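Local coordinates for protein mevalonate diphosphate decarboxylase (Legionella pneumophila, PDB 3LTO) that probably catalyses the ATP-dependent decarboxylation of mevalonate 5-diphosphate to isopentenyl diphosphate, a step of isoprenoid biosynthesis, at residues Lys217-Leu220 and Asn221-Asn225; Lys226-Thr229 and Ser230-Gln233; Ile234-His237 and Glu238-Met242; Glu268-Trp271 and Asn272-Asp276. All blocks are in the same frame, centred on the assembly; numbering follows the deposited sequence.

Interaction 1. Residues Lys217-Leu220 and Asn221-Asn225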
loop_
_atom_site.group_PDB
_atom_site.type_symbol
_atom_site.label_atom_id
_atom_site.label_comp_id
_atom_site.label_asym_id
_atom_site.label_seq_id
_atom_site.Cartn_x
_atom_site.Cartn_y
_atom_site.Cartn_z
ATOM N N LYS A 217 -8.660 -16.012 -1.095
ATOM C CA LYS A 217 -7.839 -17.014 -0.429
ATOM C C LYS A 217 -8.114 -18.376 -1.052
ATOM O O LYS A 217 -7.190 -19.146 -1.302
ATOM C CB LYS A 217 -8.149 -17.068 1.072
ATOM C CG LYS A 217 -7.519 -18.273 1.772
ATOM C CD LYS A 217 -8.041 -18.458 3.195
ATOM C CE LYS A 217 -7.309 -17.573 4.186
ATOM N NZ LYS A 217 -5.884 -17.988 4.364
ATOM N N LEU A 218 -9.386 -18.669 -1.311
ATOM C CA LEU A 218 -9.752 -19.952 -1.911
ATOM C C LEU A 218 -9.246 -20.049 -3.349
ATOM O O LEU A 218 -8.686 -21.069 -3.759
ATOM C CB LEU A 218 -11.275 -20.140 -1.882
ATOM C CG LEU A 218 -11.915 -20.310 -0.498
ATOM C CD1 LEU A 218 -13.429 -20.346 -0.629
ATOM C CD2 LEU A 218 -11.407 -21.591 0.142
ATOM N N LEU A 219 -9.440 -18.978 -4.109
ATOM C CA LEU A 219 -9.009 -18.940 -5.500
ATOM C C LEU A 219 -7.494 -19.144 -5.621
ATOM O O LEU A 219 -7.029 -19.970 -6.414
ATOM C CB LEU A 219 -9.407 -17.605 -6.124
ATOM C CG LEU A 219 -9.132 -17.456 -7.618
ATOM C CD1 LEU A 219 -9.802 -18.603 -8.389
ATOM C CD2 LEU A 219 -9.647 -16.100 -8.095
ATOM N N LEU A 220 -6.726 -18.391 -4.838
ATOM C CA LEU A 220 -5.272 -18.514 -4.871
ATOM C C LEU A 220 -4.863 -19.954 -4.574
ATOM O O LEU A 220 -3.963 -20.492 -5.218
ATOM C CB LEU A 220 -4.636 -17.553 -3.864
ATOM C CG LEU A 220 -3.921 -16.297 -4.385
ATOM C CD1 LEU A 220 -4.453 -15.893 -5.731
ATOM C CD2 LEU A 220 -4.080 -15.166 -3.373
ATOM N N ASN A 221 -5.532 -20.579 -3.607
ATOM C CA ASN A 221 -5.239 -21.969 -3.264
ATOM C C ASN A 221 -5.622 -22.871 -4.431
ATOM O O ASN A 221 -4.989 -23.899 -4.661
ATOM C CB ASN A 221 -6.011 -22.414 -2.013
ATOM C CG ASN A 221 -5.431 -21.844 -0.727
ATOM O OD1 ASN A 221 -4.210 -21.834 -0.531
ATOM N ND2 ASN A 221 -6.303 -21.380 0.162
ATOM N N ALA A 222 -6.665 -22.488 -5.161
ATOM C CA ALA A 222 -7.117 -23.272 -6.311
ATOM C C ALA A 222 -6.029 -23.226 -7.378
ATOM O O ALA A 222 -5.683 -24.250 -7.966
ATOM C CB ALA A 222 -8.426 -22.710 -6.864
ATOM N N PHE A 223 -5.491 -22.031 -7.617
ATOM C CA PHE A 223 -4.427 -21.860 -8.597
ATOM C C PHE A 223 -3.214 -22.728 -8.242
ATOM O O PHE A 223 -2.722 -23.488 -9.077
ATOM C CB PHE A 223 -4.020 -20.385 -8.675
ATOM C CG PHE A 223 -4.879 -19.570 -9.608
ATOM C CD1 PHE A 223 -4.676 -19.625 -10.986
ATOM C CD2 PHE A 223 -5.901 -18.764 -9.114
ATOM C CE1 PHE A 223 -5.478 -18.890 -11.857
ATOM C CE2 PHE A 223 -6.710 -18.024 -9.978
ATOM C CZ PHE A 223 -6.497 -18.088 -11.355
ATOM N N GLU A 224 -2.748 -22.615 -7.003
ATOM C CA GLU A 224 -1.602 -23.387 -6.531
ATOM C C GLU A 224 -1.791 -24.876 -6.790
ATOM O O GLU A 224 -0.854 -25.566 -7.184
ATOM C CB GLU A 224 -1.390 -23.145 -5.029
ATOM C CG GLU A 224 -0.472 -24.148 -4.328
ATOM C CD GLU A 224 1.001 -23.956 -4.657
ATOM O OE1 GLU A 224 1.552 -22.885 -4.312
ATOM O OE2 GLU A 224 1.608 -24.878 -5.259
ATOM N N ASN A 225 -3.004 -25.370 -6.572
ATOM C CA ASN A 225 -3.289 -26.784 -6.779
ATOM C C ASN A 225 -3.704 -27.134 -8.205
ATOM O O ASN A 225 -4.078 -28.271 -8.471
ATOM C CB ASN A 225 -4.389 -27.258 -5.824
ATOM C CG ASN A 225 -4.024 -27.065 -4.365
ATOM O OD1 ASN A 225 -2.927 -27.419 -3.934
ATOM N ND2 ASN A 225 -4.952 -26.514 -3.592
#

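Interaction 2. Residues Lys226-Thr229 and Ser230-Gln233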
loop_
_atom_site.group_PDB
_atom_site.type_symbol
_atom_site.label_atom_id
_atom_site.label_comp_id
_atom_site.label_asym_id
_atom_site.label_seq_id
_atom_site.Cartn_x
_atom_site.Cartn_y
_atom_site.Cartn_z
ATOM N N LYS A 226 -3.642 -26.178 -9.123
ATOM C CA LYS A 226 -4.047 -26.457 -10.497
ATOM C C LYS A 226 -5.433 -27.097 -10.461
ATOM O O LYS A 226 -5.681 -28.116 -11.107
ATOM C CB LYS A 226 -3.060 -27.424 -11.158
ATOM C CG LYS A 226 -1.629 -26.914 -11.218
ATOM C CD LYS A 226 -1.409 -25.971 -12.390
ATOM C CE LYS A 226 -1.226 -26.750 -13.686
ATOM N NZ LYS A 226 -0.962 -25.866 -14.856
ATOM N N ASP A 227 -6.326 -26.497 -9.680
ATOM C CA ASP A 227 -7.692 -26.986 -9.534
ATOM C C ASP A 227 -8.657 -26.072 -10.300
ATOM O O ASP A 227 -9.320 -25.210 -9.715
ATOM C CB ASP A 227 -8.056 -27.029 -8.050
ATOM C CG ASP A 227 -9.414 -27.643 -7.796
ATOM O OD1 ASP A 227 -10.140 -27.937 -8.766
ATOM O OD2 ASP A 227 -9.763 -27.825 -6.614
ATOM N N TRP A 228 -8.730 -26.283 -11.613
ATOM C CA TRP A 228 -9.573 -25.488 -12.508
ATOM C C TRP A 228 -11.057 -25.502 -12.144
ATOM O O TRP A 228 -11.755 -24.491 -12.300
ATOM C CB TRP A 228 -9.381 -25.981 -13.946
ATOM C CG TRP A 228 -9.911 -25.067 -15.014
ATOM C CD1 TRP A 228 -11.004 -25.276 -15.805
ATOM C CD2 TRP A 228 -9.330 -23.834 -15.453
ATOM N NE1 TRP A 228 -11.137 -24.255 -16.712
ATOM C CE2 TRP A 228 -10.125 -23.354 -16.518
ATOM C CE3 TRP A 228 -8.215 -23.087 -15.050
ATOM C CZ2 TRP A 228 -9.839 -22.155 -17.190
ATOM C CZ3 TRP A 228 -7.930 -21.894 -15.719
ATOM C CH2 TRP A 228 -8.741 -21.442 -16.777
ATOM N N THR A 229 -11.535 -26.646 -11.665
ATOM C CA THR A 229 -12.929 -26.787 -11.275
ATOM C C THR A 229 -13.260 -25.817 -10.133
ATOM O O THR A 229 -14.337 -25.204 -10.120
ATOM C CB THR A 229 -13.234 -28.245 -10.830
ATOM O OG1 THR A 229 -12.949 -29.148 -11.907
ATOM C CG2 THR A 229 -14.691 -28.393 -10.450
ATOM N N SER A 230 -12.341 -25.674 -9.177
ATOM C CA SER A 230 -12.560 -24.758 -8.057
ATOM C C SER A 230 -12.436 -23.294 -8.486
ATOM O O SER A 230 -13.117 -22.423 -7.937
ATOM C CB SER A 230 -11.576 -25.031 -6.917
ATOM O OG SER A 230 -11.968 -26.165 -6.167
ATOM N N ILE A 231 -11.558 -23.021 -9.450
ATOM C CA ILE A 231 -11.388 -21.659 -9.949
ATOM C C ILE A 231 -12.737 -21.270 -10.566
ATOM O O ILE A 231 -13.281 -20.194 -10.289
ATOM C CB ILE A 231 -10.255 -21.580 -11.013
ATOM C CG1 ILE A 231 -8.913 -21.892 -10.346
ATOM C CG2 ILE A 231 -10.212 -20.189 -11.656
ATOM C CD1 ILE A 231 -7.718 -21.857 -11.276
ATOM N N TYR A 232 -13.280 -22.170 -11.380
ATOM C CA TYR A 232 -14.578 -21.949 -12.019
ATOM C C TYR A 232 -15.665 -21.627 -10.983
ATOM O O TYR A 232 -16.315 -20.589 -11.067
ATOM C CB TYR A 232 -14.965 -23.197 -12.817
ATOM C CG TYR A 232 -16.449 -23.395 -13.055
ATOM C CD1 TYR A 232 -17.187 -22.493 -13.821
ATOM C CD2 TYR A 232 -17.105 -24.517 -12.549
ATOM C CE1 TYR A 232 -18.535 -22.704 -14.079
ATOM C CE2 TYR A 232 -18.460 -24.742 -12.802
ATOM C CZ TYR A 232 -19.167 -23.832 -13.568
ATOM O OH TYR A 232 -20.498 -24.064 -13.841
ATOM N N GLN A 233 -15.840 -22.510 -10.003
ATOM C CA GLN A 233 -16.855 -22.334 -8.967
ATOM C C GLN A 233 -16.685 -21.050 -8.160
ATOM O O GLN A 233 -17.644 -20.308 -7.941
ATOM C CB GLN A 233 -16.851 -23.549 -8.036
ATOM C CG GLN A 233 -16.982 -24.867 -8.788
ATOM C CD GLN A 233 -16.900 -26.084 -7.886
ATOM O OE1 GLN A 233 -16.027 -26.174 -7.024
ATOM N NE2 GLN A 233 -17.802 -27.037 -8.095
#

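Interaction 3. Residues Ile234-His237 and Glu238-Met242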
loop_
_atom_site.group_PDB
_atom_site.type_symbol
_atom_site.label_atom_id
_atom_site.label_comp_id
_atom_site.label_asym_id
_atom_site.label_seq_id
_atom_site.Cartn_x
_atom_site.Cartn_y
_atom_site.Cartn_z
ATOM N N ILE A 234 -15.466 -20.786 -7.713
ATOM C CA ILE A 234 -15.197 -19.580 -6.947
ATOM C C ILE A 234 -15.509 -18.333 -7.777
ATOM O O ILE A 234 -16.213 -17.435 -7.317
ATOM C CB ILE A 234 -13.722 -19.528 -6.496
ATOM C CG1 ILE A 234 -13.396 -20.753 -5.636
ATOM C CG2 ILE A 234 -13.462 -18.255 -5.704
ATOM C CD1 ILE A 234 -11.918 -20.920 -5.367
ATOM N N CYS A 235 -14.990 -18.270 -8.999
ATOM C CA CYS A 235 -15.247 -17.106 -9.839
ATOM C C CYS A 235 -16.734 -16.953 -10.108
ATOM O O CYS A 235 -17.239 -15.835 -10.244
ATOM C CB CYS A 235 -14.472 -17.209 -11.157
ATOM S SG CYS A 235 -12.674 -17.024 -10.967
ATOM N N TRP A 236 -17.429 -18.085 -10.184
ATOM C CA TRP A 236 -18.866 -18.099 -10.425
ATOM C C TRP A 236 -19.551 -17.413 -9.244
ATOM O O TRP A 236 -20.355 -16.491 -9.412
ATOM C CB TRP A 236 -19.336 -19.552 -10.555
ATOM C CG TRP A 236 -20.770 -19.764 -10.973
ATOM C CD1 TRP A 236 -21.846 -19.960 -10.153
ATOM C CD2 TRP A 236 -21.264 -19.885 -12.316
ATOM N NE1 TRP A 236 -22.974 -20.204 -10.899
ATOM C CE2 TRP A 236 -22.644 -20.162 -12.229
ATOM C CE3 TRP A 236 -20.669 -19.785 -13.583
ATOM C CZ2 TRP A 236 -23.446 -20.345 -13.364
ATOM C CZ3 TRP A 236 -21.464 -19.967 -14.712
ATOM C CH2 TRP A 236 -22.840 -20.245 -14.593
ATOM N N HIS A 237 -19.209 -17.869 -8.044
ATOM C CA HIS A 237 -19.770 -17.314 -6.821
ATOM C C HIS A 237 -19.444 -15.831 -6.708
ATOM O O HIS A 237 -20.294 -15.027 -6.328
ATOM C CB HIS A 237 -19.223 -18.078 -5.608
ATOM C CG HIS A 237 -19.683 -19.502 -5.535
ATOM N ND1 HIS A 237 -19.032 -20.458 -4.786
ATOM C CD2 HIS A 237 -20.735 -20.128 -6.113
ATOM C CE1 HIS A 237 -19.661 -21.614 -4.910
ATOM N NE2 HIS A 237 -20.698 -21.441 -5.709
ATOM N N GLU A 238 -18.213 -15.473 -7.059
ATOM C CA GLU A 238 -17.769 -14.089 -6.995
ATOM C C GLU A 238 -18.587 -13.110 -7.859
ATOM O O GLU A 238 -19.094 -12.112 -7.341
ATOM C CB GLU A 238 -16.280 -14.013 -7.357
ATOM C CG GLU A 238 -15.719 -12.600 -7.521
ATOM C CD GLU A 238 -15.482 -11.869 -6.203
ATOM O OE1 GLU A 238 -15.845 -12.396 -5.130
ATOM O OE2 GLU A 238 -14.922 -10.754 -6.250
ATOM N N PHE A 239 -18.743 -13.380 -9.156
ATOM C CA PHE A 239 -19.496 -12.437 -9.982
ATOM C C PHE A 239 -20.994 -12.430 -9.678
ATOM O O PHE A 239 -21.653 -11.397 -9.789
ATOM C CB PHE A 239 -19.222 -12.662 -11.485
ATOM C CG PHE A 239 -20.044 -13.752 -12.129
ATOM C CD1 PHE A 239 -21.327 -13.498 -12.604
ATOM C CD2 PHE A 239 -19.506 -15.021 -12.311
ATOM C CE1 PHE A 239 -22.064 -14.490 -13.253
ATOM C CE2 PHE A 239 -20.231 -16.022 -12.956
ATOM C CZ PHE A 239 -21.516 -15.755 -13.430
ATOM N N LEU A 240 -21.533 -13.569 -9.268
ATOM C CA LEU A 240 -22.951 -13.622 -8.932
ATOM C C LEU A 240 -23.199 -12.799 -7.665
ATOM O O LEU A 240 -24.250 -12.173 -7.509
ATOM C CB LEU A 240 -23.413 -15.071 -8.748
ATOM C CG LEU A 240 -23.523 -15.865 -10.057
ATOM C CD1 LEU A 240 -23.973 -17.298 -9.783
ATOM C CD2 LEU A 240 -24.513 -15.172 -10.977
ATOM N N ASP A 241 -22.211 -12.781 -6.777
ATOM C CA ASP A 241 -22.294 -12.013 -5.537
ATOM C C ASP A 241 -22.500 -10.557 -5.918
ATOM O O ASP A 241 -23.471 -9.914 -5.514
ATOM C CB ASP A 241 -20.986 -12.147 -4.756
ATOM C CG ASP A 241 -21.018 -11.429 -3.414
ATOM O OD1 ASP A 241 -21.956 -10.650 -3.150
ATOM O OD2 ASP A 241 -20.090 -11.643 -2.617
HETATM N N MSE A 242 -21.573 -10.046 -6.720
HETATM C CA MSE A 242 -21.650 -8.664 -7.154
HETATM C C MSE A 242 -22.983 -8.353 -7.812
HETATM O O MSE A 242 -23.636 -7.384 -7.445
HETATM C CB MSE A 242 -20.515 -8.329 -8.127
HETATM C CG MSE A 242 -20.590 -6.913 -8.682
HETATM SE SE MSE A 242 -19.004 -6.343 -9.630
HETATM C CE MSE A 242 -19.318 -7.190 -11.304
#

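Interaction 4. Residues Glu268-Trp271 and Asn272-Asp276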
loop_
_atom_site.group_PDB
_atom_site.type_symbol
_atom_site.label_atom_id
_atom_site.label_comp_id
_atom_site.label_asym_id
_atom_site.label_seq_id
_atom_site.Cartn_x
_atom_site.Cartn_y
_atom_site.Cartn_z
ATOM N N GLU A 268 -23.301 -24.441 -17.077
ATOM C CA GLU A 268 -23.281 -25.328 -15.920
ATOM C C GLU A 268 -23.514 -26.764 -16.366
ATOM O O GLU A 268 -22.772 -27.667 -15.986
ATOM C CB GLU A 268 -24.359 -24.935 -14.914
ATOM C CG GLU A 268 -24.168 -23.597 -14.276
ATOM C CD GLU A 268 -25.219 -23.312 -13.222
ATOM O OE1 GLU A 268 -26.416 -23.236 -13.570
ATOM O OE2 GLU A 268 -24.847 -23.169 -12.043
ATOM N N LYS A 269 -24.556 -26.968 -17.168
ATOM C CA LYS A 269 -24.875 -28.300 -17.665
ATOM C C LYS A 269 -23.698 -28.829 -18.477
ATOM O O LYS A 269 -23.372 -30.010 -18.402
ATOM C CB LYS A 269 -26.136 -28.266 -18.538
ATOM C CG LYS A 269 -27.440 -28.033 -17.781
ATOM C CD LYS A 269 -28.614 -27.897 -18.754
ATOM C CE LYS A 269 -29.944 -27.668 -18.043
ATOM N NZ LYS A 269 -30.379 -28.860 -17.257
ATOM N N PHE A 270 -23.067 -27.951 -19.259
ATOM C CA PHE A 270 -21.915 -28.352 -20.066
ATOM C C PHE A 270 -20.825 -28.878 -19.136
ATOM O O PHE A 270 -20.248 -29.929 -19.391
ATOM C CB PHE A 270 -21.368 -27.169 -20.873
ATOM C CG PHE A 270 -20.243 -27.541 -21.803
ATOM C CD1 PHE A 270 -20.507 -28.157 -23.028
ATOM C CD2 PHE A 270 -18.917 -27.287 -21.453
ATOM C CE1 PHE A 270 -19.468 -28.515 -23.892
ATOM C CE2 PHE A 270 -17.874 -27.643 -22.313
ATOM C CZ PHE A 270 -18.152 -28.257 -23.533
ATOM N N TRP A 271 -20.564 -28.140 -18.057
ATOM C CA TRP A 271 -19.553 -28.509 -17.063
ATOM C C TRP A 271 -19.856 -29.858 -16.399
ATOM O O TRP A 271 -18.946 -30.655 -16.163
ATOM C CB TRP A 271 -19.459 -27.439 -15.960
ATOM C CG TRP A 271 -18.249 -26.523 -16.037
ATOM C CD1 TRP A 271 -18.206 -25.261 -16.558
ATOM C CD2 TRP A 271 -16.926 -26.797 -15.547
ATOM N NE1 TRP A 271 -16.945 -24.731 -16.418
ATOM C CE2 TRP A 271 -16.139 -25.651 -15.801
ATOM C CE3 TRP A 271 -16.333 -27.899 -14.915
ATOM C CZ2 TRP A 271 -14.782 -25.574 -15.446
ATOM C CZ3 TRP A 271 -14.976 -27.823 -14.559
ATOM C CH2 TRP A 271 -14.221 -26.668 -14.826
ATOM N N ASN A 272 -21.127 -30.100 -16.086
ATOM C CA ASN A 272 -21.531 -31.350 -15.443
ATOM C C ASN A 272 -21.327 -32.524 -16.385
ATOM O O ASN A 272 -20.868 -33.593 -15.983
ATOM C CB ASN A 272 -23.003 -31.291 -15.031
ATOM C CG ASN A 272 -23.286 -30.186 -14.035
ATOM O OD1 ASN A 272 -22.610 -30.064 -13.015
ATOM N ND2 ASN A 272 -24.299 -29.380 -14.322
ATOM N N GLU A 273 -21.678 -32.301 -17.643
ATOM C CA GLU A 273 -21.570 -33.299 -18.693
ATOM C C GLU A 273 -20.120 -33.640 -19.040
ATOM O O GLU A 273 -19.742 -34.807 -19.049
ATOM C CB GLU A 273 -22.285 -32.788 -19.950
ATOM C CG GLU A 273 -22.284 -33.763 -21.119
ATOM C CD GLU A 273 -22.459 -33.071 -22.463
ATOM O OE1 GLU A 273 -23.364 -32.219 -22.597
ATOM O OE2 GLU A 273 -21.689 -33.384 -23.395
ATOM N N LYS A 274 -19.317 -32.617 -19.324
ATOM C CA LYS A 274 -17.918 -32.796 -19.711
ATOM C C LYS A 274 -16.932 -33.005 -18.567
ATOM O O LYS A 274 -15.848 -33.553 -18.772
ATOM C CB LYS A 274 -17.442 -31.590 -20.531
ATOM C CG LYS A 274 -18.219 -31.329 -21.807
ATOM C CD LYS A 274 -18.096 -32.493 -22.780
ATOM C CE LYS A 274 -18.964 -32.271 -24.003
ATOM N NZ LYS A 274 -18.971 -33.440 -24.930
ATOM N N GLY A 275 -17.296 -32.556 -17.372
ATOM C CA GLY A 275 -16.400 -32.686 -16.238
ATOM C C GLY A 275 -15.267 -31.680 -16.358
ATOM O O GLY A 275 -14.258 -31.767 -15.660
ATOM N N ASP A 276 -15.442 -30.716 -17.257
ATOM C CA ASP A 276 -14.444 -29.680 -17.494
ATOM C C ASP A 276 -15.122 -28.567 -18.294
ATOM O O ASP A 276 -16.128 -28.795 -18.973
ATOM C CB ASP A 276 -13.258 -30.267 -18.276
ATOM C CG ASP A 276 -12.100 -29.286 -18.423
ATOM O OD1 ASP A 276 -11.881 -28.469 -17.506
ATOM O OD2 ASP A 276 -11.391 -29.344 -19.455
#

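Interaction 1. Residues Lys217-Leu220 and Asn221-Asn225
Leu219 and Phe223, one helical turn apart, lie side by side and point the same way off the last turns of helix 208-224. CG of Leu219 is 3.4 Å from CE2 of Phe223, CD1 of Leu219 approaches the same carbon, and CD2 of Leu219 lies in the ring plane at its edge. With CG turned beside the backbone N (chi1 -85°), the Phe223 ring also brings CD2 to 3.2 Å from O of Leu219. That carbonyl accepts the N-H of Phe223 at 2.8 Å and, weakly, that of Ala222. On the outer side Lys217 and Asn221 form a second parallel pair, the aliphatic CG of Lys217 3.7 Å from ND2 of Asn221. Lys217 also packs on Asp306 of the second subunit. Further i to i+4 bonds, including Glu224 N to Leu220 O at 3.0 Å, carry the helix to its end, and Asn225 is the first residue to leave it. The Leu219-Phe223 pair faces inward: both touch Leu32 of strand 31-47 and Ile231 of helix 228-247, and Phe223 meets Trp158 edge-to-face.

Interaction 2. Residues Lys226-Thr229 and Ser230-Gln233
Asp227 grips Ser230 with both carboxylate oxygens. OD1 of Asp227 accepts the backbone N-H of Ser230 at 3.2 Å, and OD2 of Asp227 accepts the hydroxyl OG of Ser230 at 2.8 Å. Both donors stand above the carboxylate plane, 68° and 60° out of it, so the serine lies over the flat of the group. The Asp227 carboxylate is carried there by a chi1 of -175°, which sets CG beside the carbonyl carbon, while OG of Ser230 turns back toward the start of the helix. The backbone carbonyl of Asp227 also takes the N-H of Ile231 at 3.1 Å, and that of Ser230 weakly. One turn on, Thr229 and Gln233 run side by side; CG2 of Thr229 is 4.1 Å from CD of Gln233. Inward, CD1 of Ile231 comes obliquely to CE3 of Trp228 at 4.0 Å. The indole is fixed from outside by a hydrogen bond from NE1 to Gly277 O, by an edge-to-face contact with Tyr173 and by a cation-pi contact with Arg293. Just upstream, Lys226, at positive phi, is the C' residue of the Schellman motif that ends helix 208-224. The chain thus goes directly from a Schellman C-cap to an Asp N-cap with a Ser at N3, the tight connection of a helical hairpin.

Interaction 3. Residues Ile234-His237 and Glu238-Met242
An edge-to-face aromatic pair, Trp236 with Phe239, marks this local contact in the middle of helix 228-247, on the flank of the helix that meets strand 279-281. The two side chains lie side by side and point the same way. The edge of Phe239 is turned to the face of the indole, with the six-membered ring of Trp236 and the Phe239 ring 5.5 Å apart between centroids and their planes at 77°. Between the two rings the nearest approach is CE2 of Phe239 to CE3 of Trp236, 3.8 Å, and CZ of Phe239 stands over the indole near its rim. This approach depends on the less common chi1 of Phe239, 83°, which places CG between the backbone N and the carbonyl carbon and folds the ring back along the helix. The ring thereby lies with one face over O of Trp236, and its CD2 is 3.4 Å from that oxygen. Leu240, a turn beyond Trp236, crosses the pyrrole side of the indole, CD1 of Leu240 lying 3.4 Å from CD1 of Trp236. Regular i to i+4 bonds hold the backbone beneath, among them Glu238 N to Ile234 O at 2.8 Å and Phe239 N to Cys235 O at 3.1 Å. Toward helix 208-224, Glu238 and Asp241 form salt bridges with Arg208, Asp241 also with Arg211, and Glu238 OE1 accepts from Asn215; Ile234 packs on Leu218 and Leu219. Elsewhere Trp236 touches Val280 of strand 279-281 and Leu264 of helix 258-274, so the helix is wedged between two neighbouring helices and a sheet strand.

Interaction 4. Residues Glu268-Trp271 and Asn272-Asp276
Phe270 and Trp271 pack against Lys274 and Asp276 at the C-terminal end of helix 258-274, where Gly275, with positive phi, is the first residue to leave the helix and the chain turns toward strand 279-281 of the four-stranded antiparallel sheet. Backbone bonds come first. Lys274 N reaches Phe270 O at 2.8 Å in a nearly straight bond (172° at the hydrogen). The final one, Gly275 N to Trp271 O at 2.8 Å, is more bent, at 136°. The second kind of contact is CH-pi: CG of Lys274 lies over one face of the Phe270 ring, 3.7 Å from its centroid. With CG beside the backbone N and a bend at chi2, the aliphatic chain of Lys274 crosses the ring, CE of Lys274 lying 3.8 Å from CE1 of Phe270. Charge pairing then holds the lysine end: NZ of Lys274 forms a salt bridge with OE2 of Glu273 at 3.1 Å and is hydrogen-bonded to Gln302 of helix 297-308. Phe270 meets Phe303 of that helix edge-to-face. Stacking is the last group. Trp271 stacks with Tyr232 of helix 228-247, and its NE1 donates to Pro278 O; the two together restrain the indole. Asp276, salt-bridged through OD1 to Arg293, crosses that indole with its carboxylate plane at 90° to the ring. Its backbone lies over one indole face, CA of Asp276 being 3.5 Å from CZ3 of Trp271.

All four interactions belong to the C-terminal domain and lie on three helices that follow one another in the chain: interaction 1 on helix 208-224, interactions 2 and 3 on helix 228-247, interaction 4 on helix 258-274. The middle helix joins them. Centres of interactions 1 and 2 are about 8 Å apart, with Ile231 packed against Leu219, Ala222 and Phe223; those of interactions 2 and 4 are about 13 Å apart, where Trp271 packs on Thr229 and Trp228. Interactions 1 and 4 do not touch, their nearest atoms about 11 Å apart. Helix 228-247 thus packs against both its neighbours in sequence, and side chains ordered by these local contacts supply much of that packing.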